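Local atomic coordinates of hemin ABC transporter, periplasmic hemin-binding protein HutB (Vibrio cholerae, PDB entry 5KHL), a protein that binds hemin in the periplasm and probably delivers it to its partner ABC transporter for import across the inner membrane. Residues R18-G23 against L39-V44; Y59-A64 against S79-P84; P73-G78 against G95-V100. All blocks are in the same frame, centred on the assembly; numbering follows the deposited sequence.

Contact 1: R18-G23 against L39-V44; sequences RIVSAG and LVAVDV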
ATOM      1  N   ARG A  18     -11.618  22.060  -1.486  1.00 54.40           N
ATOM      2  CA  ARG A  18     -12.350  21.009  -2.186  1.00 60.69           C
ATOM      3  C   ARG A  18     -11.327  20.074  -2.814  1.00 53.67           C
ATOM      4  O   ARG A  18     -10.791  20.344  -3.887  1.00 58.12           O
ATOM      5  CB  ARG A  18     -13.298  21.599  -3.237  1.00 52.73           C
ATOM      6  CG  ARG A  18     -13.990  22.877  -2.754  1.00 62.42           C
ATOM      7  CD  ARG A  18     -15.201  23.253  -3.599  1.00 64.04           C
ATOM      8  NE  ARG A  18     -16.364  22.460  -3.218  1.00 59.86           N
ATOM      9  CZ  ARG A  18     -16.874  21.489  -3.958  1.00 60.62           C
ATOM     10  NH1 ARG A  18     -17.929  20.811  -3.531  1.00 63.16           N
ATOM     11  NH2 ARG A  18     -16.328  21.206  -5.127  1.00 62.28           N
ATOM     12  N   ILE A  19     -11.037  18.983  -2.127  1.00 47.70           N
ATOM     13  CA  ILE A  19      -9.977  18.092  -2.561  1.00 49.36           C
ATOM     14  C   ILE A  19     -10.483  16.854  -3.295  1.00 47.57           C
ATOM     15  O   ILE A  19     -11.328  16.125  -2.779  1.00 41.96           O
ATOM     16  CB  ILE A  19      -9.132  17.631  -1.357  1.00 42.70           C
ATOM     17  CG1 ILE A  19      -8.292  18.796  -0.832  1.00 57.11           C
ATOM     18  CG2 ILE A  19      -8.272  16.451  -1.736  1.00 38.87           C
ATOM     19  CD1 ILE A  19      -7.702  18.555   0.543  1.00 51.21           C
ATOM     20  N   VAL A  20      -9.954  16.615  -4.495  1.00 49.71           N
ATOM     21  CA  VAL A  20     -10.032  15.289  -5.076  1.00 39.37           C
ATOM     22  C   VAL A  20      -8.795  14.487  -4.706  1.00 38.69           C
ATOM     23  O   VAL A  20      -7.684  14.783  -5.153  1.00 39.87           O
ATOM     24  CB  VAL A  20     -10.157  15.321  -6.588  1.00 53.48           C
ATOM     25  CG1 VAL A  20     -10.152  13.875  -7.145  1.00 37.57           C
ATOM     26  CG2 VAL A  20     -11.434  16.083  -7.007  1.00 42.38           C
ATOM     27  N   SER A  21      -8.981  13.483  -3.863  1.00 40.26           N
ATOM     28  CA  SER A  21      -7.882  12.596  -3.540  1.00 42.62           C
ATOM     29  C   SER A  21      -7.841  11.437  -4.525  1.00 42.44           C
ATOM     30  O   SER A  21      -8.812  10.682  -4.656  1.00 48.86           O
ATOM     31  CB  SER A  21      -7.997  12.089  -2.116  1.00 35.97           C
ATOM     32  OG  SER A  21      -7.172  10.965  -1.983  1.00 40.99           O
ATOM     33  N   ALA A  22      -6.713  11.306  -5.218  1.00 34.35           N
ATOM     34  CA  ALA A  22      -6.619  10.404  -6.354  1.00 41.62           C
ATOM     35  C   ALA A  22      -5.928   9.091  -5.999  1.00 42.37           C
ATOM     36  O   ALA A  22      -5.616   8.287  -6.878  1.00 41.21           O
ATOM     37  CB  ALA A  22      -5.901  11.069  -7.474  1.00 37.75           C
ATOM     38  N   GLY A  23      -5.697   8.879  -4.710  1.00 44.65           N
ATOM     39  CA  GLY A  23      -5.020   7.680  -4.253  1.00 30.50           C
ATOM     40  C   GLY A  23      -5.309   7.331  -2.812  1.00 37.60           C
ATOM     41  O   GLY A  23      -5.381   8.214  -1.943  1.00 35.47           O
ATOM     42  N   LEU A  39     -12.408  16.779   1.518  1.00 51.29           N
ATOM     43  CA  LEU A  39     -12.615  15.901   0.377  1.00 47.18           C
ATOM     44  C   LEU A  39     -13.958  16.201  -0.296  1.00 52.00           C
ATOM     45  O   LEU A  39     -14.969  16.381   0.376  1.00 46.40           O
ATOM     46  CB  LEU A  39     -12.570  14.425   0.797  1.00 42.84           C
ATOM     47  CG  LEU A  39     -11.242  13.783   1.203  1.00 42.29           C
ATOM     48  CD1 LEU A  39     -11.507  12.426   1.824  1.00 37.96           C
ATOM     49  CD2 LEU A  39     -10.352  13.633   0.000  1.00 43.19           C
ATOM     50  N   VAL A  40     -13.938  16.260  -1.623  1.00 46.48           N
ATOM     51  CA  VAL A  40     -15.158  16.307  -2.422  1.00 51.13           C
ATOM     52  C   VAL A  40     -15.303  15.035  -3.237  1.00 40.50           C
ATOM     53  O   VAL A  40     -16.373  14.737  -3.724  1.00 54.10           O
ATOM     54  CB  VAL A  40     -15.188  17.510  -3.381  1.00 54.93           C
ATOM     55  CG1 VAL A  40     -15.190  18.798  -2.595  1.00 51.02           C
ATOM     56  CG2 VAL A  40     -14.012  17.457  -4.355  1.00 46.19           C
ATOM     57  N   ALA A  41     -14.216  14.283  -3.370  1.00 57.32           N
ATOM     58  CA  ALA A  41     -14.223  13.050  -4.150  1.00 47.60           C
ATOM     59  C   ALA A  41     -12.938  12.270  -3.918  1.00 38.07           C
ATOM     60  O   ALA A  41     -11.916  12.836  -3.595  1.00 44.79           O
ATOM     61  CB  ALA A  41     -14.393  13.362  -5.629  1.00 40.91           C
ATOM     62  N   VAL A  42     -13.003  10.963  -4.120  1.00 40.74           N
ATOM     63  CA  VAL A  42     -11.873  10.070  -3.925  1.00 42.03           C
ATOM     64  C   VAL A  42     -11.789   9.136  -5.121  1.00 47.60           C
ATOM     65  O   VAL A  42     -12.673   9.129  -5.960  1.00 47.84           O
ATOM     66  CB  VAL A  42     -12.001   9.242  -2.624  1.00 38.21           C
ATOM     67  CG1 VAL A  42     -12.341  10.141  -1.464  1.00 32.98           C
ATOM     68  CG2 VAL A  42     -13.066   8.162  -2.761  1.00 32.16           C
ATOM     69  N   ASP A  43     -10.729   8.342  -5.202  1.00 47.87           N
ATOM     70  CA  ASP A  43     -10.564   7.432  -6.326  1.00 37.87           C
ATOM     71  C   ASP A  43     -11.152   6.073  -5.955  1.00 32.08           C
ATOM     72  O   ASP A  43     -11.589   5.898  -4.830  1.00 47.90           O
ATOM     73  CB  ASP A  43      -9.090   7.303  -6.693  1.00 31.73           C
ATOM     74  CG  ASP A  43      -8.317   6.527  -5.650  1.00 41.27           C
ATOM     75  OD1 ASP A  43      -8.176   7.038  -4.528  1.00 37.11           O
ATOM     76  OD2 ASP A  43      -7.874   5.406  -5.938  1.00 33.83           O
ATOM     77  N   VAL A  44     -11.154   5.115  -6.878  1.00 38.01           N
ATOM     78  CA  VAL A  44     -11.745   3.805  -6.600  1.00 57.15           C
ATOM     79  C   VAL A  44     -11.052   3.057  -5.456  1.00 57.04           C
ATOM     80  O   VAL A  44     -11.722   2.351  -4.691  1.00 58.58           O
ATOM     81  CB  VAL A  44     -11.732   2.890  -7.843  1.00 59.91           C
ATOM     82  CG1 VAL A  44     -12.690   3.421  -8.904  1.00 65.37           C
ATOM     83  CG2 VAL A  44     -10.317   2.754  -8.397  1.00 63.48           C
TER
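Val40 CG1 lies over the centre of one face of the Arg18 guanidinium, 3.4 Å above its plane, and the same methyl touches Arg18 CB. The bend at chi3 of Arg18 (80°) folds the chain back so that its flat end and its root hold the methyl between them, the two side chains crossing at about a right angle. Arg18 NH2 is meanwhile bonded to the backbone O of Glu72, which helps hold the guanidinium in this orientation. With CG1 anti to the carbonyl carbon (chi1 -63°), the second methyl of Val40, CG2, falls between backbone N and carbonyl carbon and presses on the carbonyl of Ile19, 3.4 Å from its O, and on Val20 CG2. Val40 N bonds the same Ile19 O almost straight (2.9 Å, 172°); Ala41 N reaches it only weakly. The pairing shifts by one residue here, from Ile19 with Leu39 to Val20 with Ala41: a beta bulge, with both N-H groups directed at the one carbonyl. Ser21 N then bonds Ala41 O at 3.0 Å. On the face bearing Ile19 and Ser21, Leu39 CD2 packs on Ser21 CB (3.5 Å) and Ile19 CG2 (3.9 Å), while Ser21 OG turns to Thr27 OG1 of the following helix. Farther on, Asp43 lays its carboxylate against the Ala22-Gly23 peptide; its oxygens are bonded by Ser46 and Thr45. Strand 19-21, helix 24-32 and strand 39-42 form a beta-alpha-beta crossover, whose parallel strands open the alpha/beta sheet of this lobe of the periplasmic binding protein fold.

Contact 2: Y59-A64 against S79-P84; sequences YHRRLA and SDEMGP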
ATOM      1  N   TYR A  59     -10.236   5.443 -11.756  1.00 40.15           N
ATOM      2  CA  TYR A  59      -8.855   5.024 -11.598  1.00 46.84           C
ATOM      3  C   TYR A  59      -7.939   6.190 -11.936  1.00 41.51           C
ATOM      4  O   TYR A  59      -8.102   6.825 -12.979  1.00 38.69           O
ATOM      5  CB  TYR A  59      -8.565   3.812 -12.486  1.00 46.03           C
ATOM      6  CG  TYR A  59      -9.264   2.558 -12.005  1.00 57.62           C
ATOM      7  CD1 TYR A  59      -8.540   1.426 -11.649  1.00 67.63           C
ATOM      8  CD2 TYR A  59     -10.649   2.509 -11.891  1.00 56.73           C
ATOM      9  CE1 TYR A  59      -9.179   0.280 -11.206  1.00 62.89           C
ATOM     10  CE2 TYR A  59     -11.287   1.381 -11.446  1.00 55.56           C
ATOM     11  CZ  TYR A  59     -10.552   0.267 -11.106  1.00 61.34           C
ATOM     12  OH  TYR A  59     -11.195  -0.865 -10.661  1.00 63.00           O
ATOM     13  N   HIS A  60      -6.981   6.469 -11.049  1.00 35.96           N
ATOM     14  CA  HIS A  60      -6.190   7.694 -11.152  1.00 36.35           C
ATOM     15  C   HIS A  60      -5.352   7.724 -12.427  1.00 39.88           C
ATOM     16  O   HIS A  60      -4.858   8.780 -12.822  1.00 47.91           O
ATOM     17  CB  HIS A  60      -5.299   7.876  -9.920  1.00 44.32           C
ATOM     18  CG  HIS A  60      -4.310   6.773  -9.713  1.00 51.13           C
ATOM     19  ND1 HIS A  60      -4.559   5.700  -8.881  1.00 53.94           N
ATOM     20  CD2 HIS A  60      -3.070   6.573 -10.216  1.00 52.28           C
ATOM     21  CE1 HIS A  60      -3.519   4.890  -8.888  1.00 42.91           C
ATOM     22  NE2 HIS A  60      -2.598   5.397  -9.695  1.00 43.61           N
ATOM     23  N   ARG A  61      -5.212   6.571 -13.078  1.00 45.43           N
ATOM     24  CA  ARG A  61      -4.535   6.498 -14.370  1.00 55.30           C
ATOM     25  C   ARG A  61      -5.464   6.892 -15.520  1.00 56.93           C
ATOM     26  O   ARG A  61      -5.040   7.000 -16.662  1.00 60.61           O
ATOM     27  CB  ARG A  61      -3.999   5.090 -14.614  1.00 57.17           C
ATOM     28  CG  ARG A  61      -2.640   4.823 -14.042  1.00 65.04           C
ATOM     29  CD  ARG A  61      -2.284   3.358 -14.221  1.00 74.27           C
ATOM     30  NE  ARG A  61      -2.384   2.624 -12.960  1.00 81.34           N
ATOM     31  CZ  ARG A  61      -1.390   2.506 -12.084  1.00 80.87           C
ATOM     32  NH1 ARG A  61      -0.219   3.069 -12.342  1.00 80.30           N
ATOM     33  NH2 ARG A  61      -1.560   1.819 -10.959  1.00 77.91           N
ATOM     34  N   ARG A  62      -6.737   7.089 -15.209  1.00 44.08           N
ATOM     35  CA  ARG A  62      -7.740   7.407 -16.217  1.00 45.89           C
ATOM     36  C   ARG A  62      -8.758   8.370 -15.630  1.00 49.99           C
ATOM     37  O   ARG A  62      -9.954   8.067 -15.508  1.00 43.17           O
ATOM     38  CB  ARG A  62      -8.406   6.130 -16.738  1.00 47.54           C
ATOM     39  CG  ARG A  62      -7.587   5.466 -17.822  1.00 60.61           C
ATOM     40  CD  ARG A  62      -7.708   3.969 -17.840  1.00 71.50           C
ATOM     41  NE  ARG A  62      -6.668   3.401 -18.692  1.00 81.73           N
ATOM     42  CZ  ARG A  62      -6.753   2.222 -19.300  1.00 87.01           C
ATOM     43  NH1 ARG A  62      -7.842   1.479 -19.159  1.00 87.67           N
ATOM     44  NH2 ARG A  62      -5.750   1.787 -20.050  1.00 89.85           N
ATOM     45  N   LEU A  63      -8.249   9.532 -15.246  1.00 41.74           N
ATOM     46  CA  LEU A  63      -9.074  10.600 -14.744  1.00 40.34           C
ATOM     47  C   LEU A  63      -9.775  11.268 -15.908  1.00 43.29           C
ATOM     48  O   LEU A  63      -9.212  11.376 -16.998  1.00 46.76           O
ATOM     49  CB  LEU A  63      -8.235  11.603 -13.968  1.00 43.23           C
ATOM     50  CG  LEU A  63      -7.546  11.078 -12.699  1.00 40.16           C
ATOM     51  CD1 LEU A  63      -6.699  12.169 -12.105  1.00 37.47           C
ATOM     52  CD2 LEU A  63      -8.575  10.615 -11.715  1.00 34.11           C
ATOM     53  N   ALA A  64     -11.015  11.690 -15.669  1.00 45.33           N
ATOM     54  CA  ALA A  64     -11.821  12.417 -16.652  1.00 55.26           C
ATOM     55  C   ALA A  64     -11.766  13.913 -16.347  1.00 46.43           C
ATOM     56  O   ALA A  64     -12.166  14.357 -15.273  1.00 44.51           O
ATOM     57  CB  ALA A  64     -13.265  11.910 -16.652  1.00 44.34           C
ATOM     58  N   SER A  79      -0.457  10.483  -6.806  1.00 37.96           N
ATOM     59  CA  SER A  79       0.909  10.088  -7.124  1.00 45.07           C
ATOM     60  C   SER A  79       1.278  10.559  -8.517  1.00 51.51           C
ATOM     61  O   SER A  79       0.461  11.125  -9.223  1.00 56.64           O
ATOM     62  CB  SER A  79       1.084   8.579  -7.032  1.00 37.30           C
ATOM     63  OG  SER A  79       0.482   7.942  -8.139  1.00 42.29           O
ATOM     64  N   ASP A  80       2.518  10.307  -8.913  1.00 43.90           N
ATOM     65  CA  ASP A  80       2.996  10.736 -10.218  1.00 56.48           C
ATOM     66  C   ASP A  80       2.388   9.890 -11.320  1.00 49.37           C
ATOM     67  O   ASP A  80       2.712  10.055 -12.484  1.00 57.35           O
ATOM     68  CB  ASP A  80       4.524  10.661 -10.286  1.00 53.85           C
ATOM     69  CG  ASP A  80       5.037   9.240 -10.161  1.00 63.10           C
ATOM     70  OD1 ASP A  80       4.270   8.355  -9.714  1.00 60.57           O
ATOM     71  OD2 ASP A  80       6.211   9.005 -10.500  1.00 71.34           O
ATOM     72  N   GLU A  81       1.522   8.964 -10.933  1.00 56.41           N
ATOM     73  CA  GLU A  81       0.802   8.129 -11.881  1.00 57.26           C
ATOM     74  C   GLU A  81      -0.557   8.724 -12.298  1.00 51.14           C
ATOM     75  O   GLU A  81      -1.212   8.196 -13.200  1.00 48.47           O
ATOM     76  CB  GLU A  81       0.586   6.739 -11.292  1.00 53.26           C
ATOM     77  CG  GLU A  81       1.825   5.900 -11.248  1.00 71.89           C
ATOM     78  CD  GLU A  81       1.566   4.549 -10.618  1.00 88.58           C
ATOM     79  OE1 GLU A  81       2.309   3.597 -10.943  1.00103.25           O
ATOM     80  OE2 GLU A  81       0.611   4.431  -9.813  1.00 86.71           O
ATOM     81  N   MET A  82      -0.991   9.784 -11.619  1.00 45.14           N
ATOM     82  CA  MET A  82      -2.224  10.450 -11.991  1.00 48.92           C
ATOM     83  C   MET A  82      -2.119  10.784 -13.455  1.00 56.17           C
ATOM     84  O   MET A  82      -1.056  11.192 -13.919  1.00 60.19           O
ATOM     85  CB  MET A  82      -2.463  11.730 -11.198  1.00 51.37           C
ATOM     86  CG  MET A  82      -2.905  11.549  -9.786  1.00 39.80           C
ATOM     87  SD  MET A  82      -3.375  13.167  -9.190  1.00 51.58           S
ATOM     88  CE  MET A  82      -1.804  14.063  -9.238  1.00 43.70           C
ATOM     89  N   GLY A  83      -3.212  10.596 -14.181  1.00 55.94           N
ATOM     90  CA  GLY A  83      -3.218  10.857 -15.601  1.00 53.83           C
ATOM     91  C   GLY A  83      -4.606  10.587 -16.134  1.00 57.86           C
ATOM     92  O   GLY A  83      -5.519  10.299 -15.357  1.00 54.51           O
ATOM     93  N   PRO A  84      -4.773  10.676 -17.462  1.00 58.92           N
ATOM     94  CA  PRO A  84      -3.694  11.015 -18.396  1.00 65.46           C
ATOM     95  C   PRO A  84      -3.243  12.477 -18.296  1.00 66.55           C
ATOM     96  O   PRO A  84      -3.925  13.308 -17.677  1.00 57.37           O
ATOM     97  CB  PRO A  84      -4.318  10.727 -19.760  1.00 61.86           C
ATOM     98  CG  PRO A  84      -5.741  10.982 -19.558  1.00 58.85           C
ATOM     99  CD  PRO A  84      -6.047  10.479 -18.170  1.00 60.41           C
TER
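Glu81 reaches from its turn to two basic side chains of the 59-64 loop, His60 and Arg61. Its CB lies 3.8 Å from both CD2 and NE2 of the His60 ring. CG, set anti to the carbonyl carbon (chi1 -73°), comes within 3.7 Å of Arg61 NH1, and the chain runs on extended, so that CD carries the carboxylate alongside the guanidinium. OE1 makes a salt bridge to Arg61 NH1 at 2.9 Å, apparently at the guanidinium edge and in its plane; NH1 comes too close to Glu81 in the model, so its place is less sure and this geometry is to be taken with caution. OE2 accepts a weak bond from His60 NE2, long at 3.4 Å but fairly straight, with ring and carboxylate planes only 20° apart. The bend of Arg61 at chi3 turns a face of its guanidinium to His60 NE2, about 3.9 Å above the plane, with the same reserve. A carboxylate so placed would be expected to offset the charge of the arginine beside the imidazole.

Both segments belong to connections that leave the C-terminal ends of parallel strands in a periplasmic binding protein lobe, and each leads directly into a helix, 65-69 or 85-93. Ser79 to Met82 form a type I beta turn, inside which Ser79 OG accepts from Glu81 N, an ST turn. The backbones join through Gly83: its N bonds His60 O nearly along the C=O axis, and its O receives Leu63 N on a lone pair, in the carbonyl plane, at 2.8 Å. Leu63 CB and CG close over that oxygen, CB at 3.3 Å. Pro84, after a cis peptide, rests CD on Leu63 O at 3.5 Å. On the inner side of the bonded backbones, Leu63 and Met82 both turn to Leu76 of strand 75-78.

Contact 3: P73-G78 against G95-V100; sequences PTHLIG and GIQVNV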
ATOM      1  N   PRO A  73     -13.324  21.430  -7.979  1.00 59.46           N
ATOM      2  CA  PRO A  73     -12.337  21.165  -6.941  1.00 59.41           C
ATOM      3  C   PRO A  73     -11.306  22.287  -6.901  1.00 64.16           C
ATOM      4  O   PRO A  73     -11.250  23.096  -7.826  1.00 70.27           O
ATOM      5  CB  PRO A  73     -11.711  19.842  -7.393  1.00 47.56           C
ATOM      6  CG  PRO A  73     -11.741  19.938  -8.860  1.00 48.78           C
ATOM      7  CD  PRO A  73     -12.984  20.722  -9.228  1.00 54.53           C
ATOM      8  N   THR A  74     -10.510  22.343  -5.840  1.00 58.87           N
ATOM      9  CA  THR A  74      -9.408  23.292  -5.762  1.00 61.54           C
ATOM     10  C   THR A  74      -8.075  22.560  -5.844  1.00 60.56           C
ATOM     11  O   THR A  74      -7.056  23.126  -6.249  1.00 68.05           O
ATOM     12  CB  THR A  74      -9.478  24.094  -4.479  1.00 64.51           C
ATOM     13  OG1 THR A  74      -9.339  23.202  -3.367  1.00 60.81           O
ATOM     14  CG2 THR A  74     -10.830  24.786  -4.394  1.00 66.38           C
ATOM     15  N   HIS A  75      -8.098  21.289  -5.461  1.00 54.62           N
ATOM     16  CA  HIS A  75      -6.913  20.461  -5.506  1.00 51.65           C
ATOM     17  C   HIS A  75      -7.220  19.109  -6.112  1.00 55.91           C
ATOM     18  O   HIS A  75      -8.314  18.550  -5.925  1.00 46.88           O
ATOM     19  CB  HIS A  75      -6.341  20.263  -4.106  1.00 51.13           C
ATOM     20  CG  HIS A  75      -5.942  21.532  -3.433  1.00 56.12           C
ATOM     21  ND1 HIS A  75      -4.635  21.973  -3.376  1.00 68.92           N
ATOM     22  CD2 HIS A  75      -6.676  22.467  -2.781  1.00 62.56           C
ATOM     23  CE1 HIS A  75      -4.582  23.121  -2.726  1.00 73.31           C
ATOM     24  NE2 HIS A  75      -5.811  23.440  -2.353  1.00 77.65           N
ATOM     25  N   LEU A  76      -6.250  18.606  -6.864  1.00 45.54           N
ATOM     26  CA  LEU A  76      -6.215  17.208  -7.231  1.00 41.77           C
ATOM     27  C   LEU A  76      -4.902  16.700  -6.711  1.00 44.67           C
ATOM     28  O   LEU A  76      -3.840  17.157  -7.145  1.00 48.17           O
ATOM     29  CB  LEU A  76      -6.314  16.987  -8.736  1.00 42.81           C
ATOM     30  CG  LEU A  76      -5.906  15.586  -9.194  1.00 40.30           C
ATOM     31  CD1 LEU A  76      -6.878  14.523  -8.675  1.00 41.38           C
ATOM     32  CD2 LEU A  76      -5.806  15.510 -10.693  1.00 45.28           C
ATOM     33  N   ILE A  77      -4.977  15.772  -5.764  1.00 43.24           N
ATOM     34  CA  ILE A  77      -3.795  15.254  -5.118  1.00 41.79           C
ATOM     35  C   ILE A  77      -3.641  13.773  -5.422  1.00 39.02           C
ATOM     36  O   ILE A  77      -4.545  12.976  -5.179  1.00 35.63           O
ATOM     37  CB  ILE A  77      -3.849  15.473  -3.583  1.00 43.29           C
ATOM     38  CG1 ILE A  77      -4.074  16.943  -3.251  1.00 44.70           C
ATOM     39  CG2 ILE A  77      -2.563  15.006  -2.916  1.00 41.84           C
ATOM     40  CD1 ILE A  77      -4.445  17.175  -1.788  1.00 45.49           C
ATOM     41  N   GLY A  78      -2.476  13.390  -5.918  1.00 39.09           N
ATOM     42  CA  GLY A  78      -2.199  11.981  -6.090  1.00 37.29           C
ATOM     43  C   GLY A  78      -0.746  11.714  -6.398  1.00 42.79           C
ATOM     44  O   GLY A  78       0.103  12.602  -6.260  1.00 41.44           O
ATOM     45  N   GLY A  95      -7.044  26.195 -13.372  1.00 85.78           N
ATOM     46  CA  GLY A  95      -6.727  26.750 -12.063  1.00 88.64           C
ATOM     47  C   GLY A  95      -6.793  25.795 -10.881  1.00 85.87           C
ATOM     48  O   GLY A  95      -6.718  26.236  -9.728  1.00 81.34           O
ATOM     49  N   ILE A  96      -6.946  24.500 -11.159  1.00 78.28           N
ATOM     50  CA  ILE A  96      -6.909  23.482 -10.116  1.00 68.76           C
ATOM     51  C   ILE A  96      -5.461  23.171  -9.706  1.00 71.43           C
ATOM     52  O   ILE A  96      -4.617  22.884 -10.562  1.00 78.92           O
ATOM     53  CB  ILE A  96      -7.569  22.158 -10.569  1.00 57.30           C
ATOM     54  CG1 ILE A  96      -8.791  22.404 -11.475  1.00 61.17           C
ATOM     55  CG2 ILE A  96      -7.890  21.299  -9.362  1.00 52.20           C
ATOM     56  CD1 ILE A  96     -10.071  22.697 -10.753  1.00 58.78           C
ATOM     57  N   GLN A  97      -5.168  23.208  -8.409  1.00 67.86           N
ATOM     58  CA  GLN A  97      -3.850  22.778  -7.943  1.00 69.13           C
ATOM     59  C   GLN A  97      -3.692  21.264  -8.127  1.00 64.68           C
ATOM     60  O   GLN A  97      -4.444  20.465  -7.552  1.00 62.25           O
ATOM     61  CB  GLN A  97      -3.620  23.162  -6.476  1.00 59.16           C
ATOM     62  CG  GLN A  97      -2.877  24.477  -6.260  1.00 83.40           C
ATOM     63  CD  GLN A  97      -2.174  24.539  -4.903  1.00 90.42           C
ATOM     64  OE1 GLN A  97      -1.137  23.903  -4.693  1.00 89.05           O
ATOM     65  NE2 GLN A  97      -2.741  25.306  -3.978  1.00 99.36           N
ATOM     66  N   VAL A  98      -2.713  20.868  -8.934  1.00 56.80           N
ATOM     67  CA  VAL A  98      -2.470  19.453  -9.155  1.00 60.30           C
ATOM     68  C   VAL A  98      -1.193  19.035  -8.422  1.00 59.67           C
ATOM     69  O   VAL A  98      -0.080  19.307  -8.882  1.00 56.68           O
ATOM     70  CB  VAL A  98      -2.381  19.119 -10.665  1.00 61.60           C
ATOM     71  CG1 VAL A  98      -2.152  17.638 -10.870  1.00 56.19           C
ATOM     72  CG2 VAL A  98      -3.660  19.549 -11.389  1.00 64.49           C
ATOM     73  N   ASN A  99      -1.378  18.391  -7.267  1.00 55.90           N
ATOM     74  CA  ASN A  99      -0.273  18.010  -6.392  1.00 58.27           C
ATOM     75  C   ASN A  99       0.154  16.569  -6.537  1.00 56.81           C
ATOM     76  O   ASN A  99      -0.541  15.656  -6.094  1.00 57.30           O
ATOM     77  CB  ASN A  99      -0.632  18.244  -4.932  1.00 49.87           C
ATOM     78  CG  ASN A  99      -1.101  19.631  -4.679  1.00 61.59           C
ATOM     79  OD1 ASN A  99      -0.327  20.586  -4.780  1.00 76.79           O
ATOM     80  ND2 ASN A  99      -2.382  19.771  -4.349  1.00 58.88           N
ATOM     81  N   VAL A 100       1.311  16.382  -7.151  1.00 41.84           N
ATOM     82  CA  VAL A 100       1.966  15.095  -7.173  1.00 50.92           C
ATOM     83  C   VAL A 100       2.711  14.926  -5.854  1.00 53.70           C
ATOM     84  O   VAL A 100       3.380  15.848  -5.366  1.00 60.08           O
ATOM     85  CB  VAL A 100       2.914  14.964  -8.369  1.00 57.03           C
ATOM     86  CG1 VAL A 100       3.751  13.664  -8.264  1.00 42.57           C
ATOM     87  CG2 VAL A 100       2.105  15.030  -9.670  1.00 44.97           C
TER
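The His75 imidazole takes the Asn99 amide at its edge: ND2 lies in the ring plane and donates to ND1 at 3.3 Å. The two planes are only 25° apart, and ND1 also lies close to the amide plane, a bond that helps to set the rotation of both flat groups. Gln97 runs alongside the same ring and points the same way, its amide turned 54° from the imidazole and NE2 set obliquely to it, while its CB touches ND1 at 3.5 Å. The histidine is thus bordered by the two polar residues that strand 97-100 puts on this face, Gln97 and Asn99. Asn99 CG stands anti to the carbonyl carbon (chi1 -53°), which lets ND2 also rest against Ile77 CG1 at 3.5 Å.

Four regular backbone bonds form a parallel ladder, Leu76 N to Gln97 O being the shortest at 2.7 Å. At the start of the strands Ile96 reaches back with CD1 to Pro73 CG (3.7 Å), and on the face opposite His75, Leu76 CD2 meets Val98 CG1.

Strand 75-78, helix 85-93 and strand 97-100 make a beta-alpha-beta unit. Helix 85-93 covers the Leu76 face through Leu88 and Leu91, helix 107-120 covers the His75 and Ile77 face through Ile117 and Ile120, and strand 19-21 flanks strand 75-78 on the side away from strand 97-100.

In the fold
Contacts 1 and 3 belong to one parallel sheet, ordered 39-42, 19-21, 75-78, 97-100: each pairs an outermost strand with an inner one, and the inner strands hydrogen-bond each other. Contact 1 is the more buried, mostly apolar and interrupted by a bulge; contact 3 keeps regular pairing but sets two amides of its edge strand beside an imidazole of the inner one. Contact 2 has no strand pairing. It ties loops beyond the sheet, its charged side chains near the surface, while its apolar side chains pack against the sheet and Met82 also meets Ala22 of contact 1. The three centres lie about 10 to 12 Å apart in one lobe.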